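Local atomic coordinates of putative lipoprotein YcdA (Bacillus subtilis subsp. subtilis str. 168, PDB entry 4R4G), a protein that is of unknown function but is a putative membrane-attached lipoprotein, built from an Ig-like N-terminal domain and a helix-rich C-terminal domain joined by a kinked helix. Residues Q107-Y112 and T126-G131. Sequence-based numbering, arbitrary orientation. Where two conformers were deposited one is given.
Sequences QYELNY and TFKIDG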
loop_
_atom_site.group_PDB
_atom_site.type_symbol
_atom_site.label_atom_id
_atom_site.label_comp_id
_atom_site.label_asym_id
_atom_site.label_seq_id
_atom_site.Cartn_x
_atom_site.Cartn_y
_atom_site.Cartn_z
ATOM N N GLN A 107 -18.391 -3.162 18.359
ATOM C CA GLN A 107 -18.333 -2.940 19.801
ATOM C C GLN A 107 -17.490 -4.031 20.428
ATOM O O GLN A 107 -17.876 -5.200 20.421
ATOM C CB GLN A 107 -19.735 -2.852 20.416
ATOM C CG GLN A 107 -20.544 -1.650 19.911
ATOM C CD GLN A 107 -19.771 -0.344 19.959
ATOM O OE1 GLN A 107 -19.276 0.077 21.013
ATOM N NE2 GLN A 107 -19.624 0.308 18.804
ATOM N N TYR A 108 -16.292 -3.663 20.887
ATOM C CA TYR A 108 -15.367 -4.630 21.461
ATOM C C TYR A 108 -15.403 -4.599 22.979
ATOM O O TYR A 108 -15.928 -3.664 23.593
ATOM C CB TYR A 108 -13.926 -4.437 20.926
ATOM C CG TYR A 108 -13.886 -4.141 19.436
ATOM C CD1 TYR A 108 -14.274 -5.103 18.501
ATOM C CD2 TYR A 108 -13.502 -2.888 18.963
ATOM C CE1 TYR A 108 -14.293 -4.818 17.135
ATOM C CE2 TYR A 108 -13.493 -2.601 17.596
ATOM C CZ TYR A 108 -13.891 -3.569 16.687
ATOM O OH TYR A 108 -13.903 -3.284 15.346
ATOM N N GLU A 109 -14.935 -5.700 23.566
ATOM C CA GLU A 109 -14.817 -5.903 24.979
ATOM C C GLU A 109 -13.521 -6.627 25.216
ATOM O O GLU A 109 -13.325 -7.719 24.691
ATOM C CB GLU A 109 -16.016 -6.650 25.543
ATOM C CG GLU A 109 -15.913 -6.857 27.047
ATOM C CD GLU A 109 -17.156 -7.346 27.763
ATOM O OE1 GLU A 109 -18.077 -6.524 27.988
ATOM O OE2 GLU A 109 -17.165 -8.530 28.175
ATOM N N LEU A 110 -12.600 -5.975 25.944
ATOM C CA LEU A 110 -11.316 -6.534 26.315
ATOM C C LEU A 110 -11.424 -7.036 27.731
ATOM O O LEU A 110 -11.839 -6.271 28.604
ATOM C CB LEU A 110 -10.198 -5.484 26.178
ATOM C CG LEU A 110 -8.772 -5.941 26.508
ATOM C CD1 LEU A 110 -8.184 -6.730 25.382
ATOM C CD2 LEU A 110 -7.877 -4.758 26.776
ATOM N N ASN A 111 -11.086 -8.325 27.958
ATOM C CA ASN A 111 -11.106 -8.917 29.304
ATOM C C ASN A 111 -9.707 -9.327 29.680
ATOM O O ASN A 111 -8.962 -9.819 28.838
ATOM C CB ASN A 111 -12.075 -10.112 29.446
ATOM C CG ASN A 111 -12.175 -10.672 30.878
ATOM O OD1 ASN A 111 -12.740 -10.042 31.792
ATOM N ND2 ASN A 111 -11.601 -11.853 31.120
ATOM N N TYR A 112 -9.329 -9.070 30.954
ATOM C CA TYR A 112 -8.032 -9.414 31.538
ATOM C C TYR A 112 -8.261 -10.294 32.733
ATOM O O TYR A 112 -8.990 -9.892 33.641
ATOM C CB TYR A 112 -7.197 -8.191 31.934
ATOM C CG TYR A 112 -5.973 -8.559 32.757
ATOM C CD1 TYR A 112 -4.930 -9.302 32.205
ATOM C CD2 TYR A 112 -5.878 -8.203 34.099
ATOM C CE1 TYR A 112 -3.794 -9.625 32.953
ATOM C CE2 TYR A 112 -4.764 -8.552 34.867
ATOM C CZ TYR A 112 -3.722 -9.261 34.291
ATOM O OH TYR A 112 -2.632 -9.621 35.059
ATOM N N THR A 126 -12.797 -5.990 32.861
ATOM C CA THR A 126 -13.361 -5.957 31.539
ATOM C C THR A 126 -13.516 -4.487 31.056
ATOM O O THR A 126 -14.012 -3.649 31.796
ATOM C CB THR A 126 -14.678 -6.775 31.529
ATOM O OG1 THR A 126 -15.285 -6.664 30.251
ATOM C CG2 THR A 126 -15.695 -6.320 32.575
ATOM N N PHE A 127 -13.112 -4.190 29.815
ATOM C CA PHE A 127 -13.248 -2.853 29.216
ATOM C C PHE A 127 -14.069 -2.893 27.938
ATOM O O PHE A 127 -13.927 -3.817 27.147
ATOM C CB PHE A 127 -11.881 -2.231 28.873
ATOM C CG PHE A 127 -10.868 -2.193 29.989
ATOM C CD1 PHE A 127 -10.056 -3.294 30.254
ATOM C CD2 PHE A 127 -10.670 -1.033 30.730
ATOM C CE1 PHE A 127 -9.103 -3.253 31.279
ATOM C CE2 PHE A 127 -9.719 -0.995 31.764
ATOM C CZ PHE A 127 -8.942 -2.105 32.031
ATOM N N LYS A 128 -14.879 -1.864 27.706
ATOM C CA LYS A 128 -15.618 -1.725 26.464
ATOM C C LYS A 128 -14.849 -0.764 25.580
ATOM O O LYS A 128 -14.292 0.230 26.072
ATOM C CB LYS A 128 -17.053 -1.256 26.703
ATOM C CG LYS A 128 -17.869 -2.252 27.511
ATOM C CD LYS A 128 -19.290 -1.831 27.641
ATOM C CE LYS A 128 -20.114 -2.806 28.457
ATOM N NZ LYS A 128 -21.467 -2.236 28.727
ATOM N N ILE A 129 -14.722 -1.121 24.289
ATOM C CA ILE A 129 -14.043 -0.334 23.262
ATOM C C ILE A 129 -15.051 -0.037 22.146
ATOM O O ILE A 129 -15.590 -0.978 21.554
ATOM C CB ILE A 129 -12.800 -1.087 22.742
ATOM C CG1 ILE A 129 -11.730 -1.223 23.844
ATOM C CG2 ILE A 129 -12.251 -0.441 21.477
ATOM C CD1 ILE A 129 -10.612 -2.245 23.568
ATOM N N ASP A 130 -15.345 1.255 21.892
ATOM C CA ASP A 130 -16.243 1.621 20.796
ATOM C C ASP A 130 -15.426 1.748 19.511
ATOM O O ASP A 130 -14.625 2.666 19.382
ATOM C CB ASP A 130 -17.022 2.915 21.084
ATOM C CG ASP A 130 -17.948 3.354 19.956
ATOM O OD1 ASP A 130 -18.111 2.585 18.980
ATOM O OD2 ASP A 130 -18.522 4.459 20.057
ATOM N N GLY A 131 -15.630 0.818 18.587
ATOM C CA GLY A 131 -14.914 0.813 17.320
ATOM C C GLY A 131 -15.363 1.902 16.369
ATOM O O GLY A 131 -14.633 2.236 15.428
#
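The ring of Tyr108 meets Ile129 at its edge, in plane, with CD2 3.7 Å from Ile129 CG2, while Gly131 CA approaches the same ring obliquely at CE2. The Tyr108 hydroxyl is hydrogen-bonded to Asp103 O. The Phe127 ring takes Leu110 O at its edge, CD1 lying 3.8 Å from that oxygen. Beneath these side chains, Tyr108 with Ile129 and Leu110 with Phe127 form antiparallel hydrogen-bonded pairs, each closed by two backbone bonds; Ile129 N reaches Tyr108 O at 2.9 Å and Phe127 N reaches Leu110 O at 2.7 Å. The other sheet face is polar. There Gln107, its chain bent at chi2 (-48°), lies alongside Asp130 and directs NE2 to Asp130 OD1 at 2.7 Å, a nearly straight bond that arrives from above the carboxylate plane. Asp130 OD1 also accepts a hydrogen bond from Lys132 N, and an alanine here would probably leave both the Gln107 amide and that backbone N-H without this acceptor. Inward, Leu110 and Phe127 both touch Ile19 of strand 16-25, in the facing sheet. Residues that alternate between an apolar inner face and a polar outer one, on an antiparallel pair packed against a second sheet, are characteristic of the Ig-like beta sandwich of the N-terminal domain.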